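Local coordinates for protein Exo-arabinanase (Penicillium chrysogenum, PDB 3A72) that probably cleaves alpha-1,5-linked arabinan from the chain end as an exo-acting glycoside hydrolase, releasing arabinobiose, which is seen bound in its pocket, at residues A49-I54 and R69-V74. Residues are numbered along the deposited sequence; the frame is centred on the assembly and turned at random.
Sequences AVYFPI and RVHDTV
Tyr51 and Arg69 lie one over the other along the rim of a β-hairpin, phenol ring and guanidinium almost parallel, 4° apart. Followed outward, Tyr51 CB sits against the backbone, 3.2 Å from Val70 O, and also meets His71 ND1. With CG placed between the backbone N and the carbonyl carbon (chi1 56°), the ring is laid over the side chain of Arg69 on the neighbouring strand. CD1 meets Arg69 CG and CD, and CE1 comes within 3.5 Å of Arg69 CD, which makes a CH-π contact over the ring face, toward its rim. CZ faces Arg69 NE and NH1, and the hydroxyl OH ends above the middle of the guanidinium, 3.5 Å from Arg69 CZ. The arginine chain, extended from CG to NE, passes the ring at a slant, while Arg69 NE forms a salt bridge with Glu66. The His71 ring lies alongside the tyrosine, obliquely turned.

At the backbone, two hydrogen bonds pair Phe52 with Val70: Phe52 N to Val70 O at 3.0 Å, and Val70 N to Phe52 O, nearly straight at 174°. On the sheet face bearing Phe52 and Val70, the CB atoms of these two residues approach each other, and Leu79 touches both side chains. Beyond the last bridge the chains separate and waters span the opening, one linking Ala49 O to His71 ND1, the other Val50 O to Asp72 N, which it bonds at 2.8 Å. The arrangement is the splaying end of an antiparallel hairpin formed by the third strand, 52-57, and the outermost fourth, 65-70, of a four-stranded blade in a six-bladed β-propeller, consistent with the sialidase-type fold.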
loop_
_atom_site.group_PDB
_atom_site.type_symbol
_atom_site.label_atom_id
_atom_site.label_comp_id
_atom_site.label_asym_id
_atom_site.label_seq_id
_atom_site.Cartn_x
_atom_site.Cartn_y
_atom_site.Cartn_z
ATOM N N ALA A 49 23.930 1.689 -1.106
ATOM C CA ALA A 49 22.653 1.903 -0.411
ATOM C C ALA A 49 21.505 1.133 -1.103
ATOM O O ALA A 49 21.465 0.999 -2.331
ATOM C CB ALA A 49 22.310 3.382 -0.375
ATOM N N VAL A 50 20.575 0.650 -0.286
ATOM C CA VAL A 50 19.428 -0.084 -0.820
ATOM C C VAL A 50 18.609 0.804 -1.778
ATOM O O VAL A 50 18.610 2.040 -1.732
ATOM C CB VAL A 50 18.552 -0.652 0.304
ATOM C CG1 VAL A 50 19.268 -1.767 1.054
ATOM C CG2 VAL A 50 18.046 0.459 1.253
ATOM N N TYR A 51 17.889 0.101 -2.669
ATOM C CA TYR A 51 17.098 0.707 -3.720
ATOM C C TYR A 51 15.780 -0.030 -3.844
ATOM O O TYR A 51 15.625 -1.150 -3.321
ATOM C CB TYR A 51 17.903 0.666 -5.094
ATOM C CG TYR A 51 18.294 -0.770 -5.419
ATOM C CD1 TYR A 51 17.428 -1.674 -6.024
ATOM C CD2 TYR A 51 19.537 -1.256 -5.098
ATOM C CE1 TYR A 51 17.752 -2.974 -6.291
ATOM C CE2 TYR A 51 19.888 -2.567 -5.360
ATOM C CZ TYR A 51 18.989 -3.429 -5.960
ATOM O OH TYR A 51 19.362 -4.722 -6.204
ATOM N N PHE A 52 14.839 0.524 -4.595
ATOM C CA PHE A 52 13.609 -0.183 -4.948
ATOM C C PHE A 52 13.694 -0.733 -6.378
ATOM O O PHE A 52 13.789 0.042 -7.317
ATOM C CB PHE A 52 12.390 0.692 -4.813
ATOM C CG PHE A 52 12.077 1.159 -3.409
ATOM C CD1 PHE A 52 12.038 0.265 -2.334
ATOM C CD2 PHE A 52 11.794 2.497 -3.166
ATOM C CE1 PHE A 52 11.734 0.729 -1.052
ATOM C CE2 PHE A 52 11.464 2.941 -1.908
ATOM C CZ PHE A 52 11.444 2.049 -0.850
ATOM N N PRO A 53 13.675 -2.051 -6.544
ATOM C CA PRO A 53 13.714 -2.639 -7.887
ATOM C C PRO A 53 12.353 -2.488 -8.547
ATOM O O PRO A 53 11.350 -2.527 -7.881
ATOM C CB PRO A 53 14.029 -4.104 -7.638
ATOM C CG PRO A 53 13.508 -4.367 -6.272
ATOM C CD PRO A 53 13.644 -3.080 -5.490
ATOM N N ILE A 54 12.379 -2.374 -9.885
ATOM C CA ILE A 54 11.136 -2.278 -10.665
ATOM C C ILE A 54 11.131 -3.432 -11.631
ATOM O O ILE A 54 11.982 -3.480 -12.543
ATOM C CB ILE A 54 11.031 -0.938 -11.378
ATOM C CG1 ILE A 54 11.162 0.262 -10.468
ATOM C CG2 ILE A 54 9.735 -0.870 -12.185
ATOM C CD1 ILE A 54 10.085 0.409 -9.437
ATOM N N ARG A 69 15.854 0.396 -11.414
ATOM C CA ARG A 69 15.941 0.520 -9.964
ATOM C C ARG A 69 15.825 1.977 -9.565
ATOM O O ARG A 69 16.387 2.842 -10.270
ATOM C CB ARG A 69 17.285 -0.064 -9.455
ATOM C CG ARG A 69 17.426 -1.533 -9.718
ATOM C CD ARG A 69 18.859 -1.985 -9.443
ATOM N NE ARG A 69 18.939 -3.389 -9.719
ATOM C CZ ARG A 69 19.983 -4.167 -9.576
ATOM N NH1 ARG A 69 21.083 -3.631 -9.083
ATOM N NH2 ARG A 69 19.907 -5.441 -9.878
ATOM N N VAL A 70 15.102 2.245 -8.489
ATOM C CA VAL A 70 14.993 3.615 -7.970
ATOM C C VAL A 70 15.990 3.724 -6.825
ATOM O O VAL A 70 15.845 3.068 -5.783
ATOM C CB VAL A 70 13.581 3.971 -7.551
ATOM C CG1 VAL A 70 13.506 5.494 -7.320
ATOM C CG2 VAL A 70 12.546 3.542 -8.626
ATOM N N HIS A 71 17.030 4.551 -7.042
ATOM C CA HIS A 71 18.075 4.757 -6.059
ATOM C C HIS A 71 17.848 6.072 -5.302
ATOM O O HIS A 71 17.206 7.009 -5.780
ATOM C CB HIS A 71 19.431 4.834 -6.749
ATOM C CG HIS A 71 19.829 3.616 -7.453
ATOM N ND1 HIS A 71 20.484 2.565 -6.891
ATOM C CD2 HIS A 71 19.652 3.291 -8.748
ATOM C CE1 HIS A 71 20.682 1.618 -7.850
ATOM N NE2 HIS A 71 20.206 2.038 -8.957
ATOM N N ASP A 72 18.441 6.095 -4.083
ATOM C CA ASP A 72 18.323 7.266 -3.219
ATOM C C ASP A 72 19.316 8.328 -3.628
ATOM O O ASP A 72 20.374 8.535 -3.018
ATOM C CB ASP A 72 18.535 6.875 -1.768
ATOM C CG ASP A 72 18.204 8.033 -0.809
ATOM O OD1 ASP A 72 17.906 9.155 -1.288
ATOM O OD2 ASP A 72 18.266 7.774 0.422
ATOM N N THR A 73 18.992 9.030 -4.724
ATOM C CA THR A 73 19.815 10.092 -5.236
ATOM C C THR A 73 19.697 11.378 -4.416
ATOM O O THR A 73 20.552 12.246 -4.517
ATOM C CB THR A 73 19.458 10.403 -6.711
ATOM O OG1 THR A 73 18.098 10.795 -6.753
ATOM C CG2 THR A 73 19.722 9.198 -7.582
ATOM N N VAL A 74 18.622 11.508 -3.611
ATOM C CA VAL A 74 18.412 12.749 -2.878
ATOM C C VAL A 74 19.217 12.746 -1.564
ATOM O O VAL A 74 19.866 13.800 -1.259
ATOM C CB VAL A 74 16.936 13.017 -2.692
ATOM C CG1 VAL A 74 16.191 11.929 -1.965
ATOM C CG2 VAL A 74 16.807 14.379 -2.005
HETATM O O HOH W 1 22.331 1.432 -4.783
HETATM O O HOH W 2 19.907 3.763 -3.410
#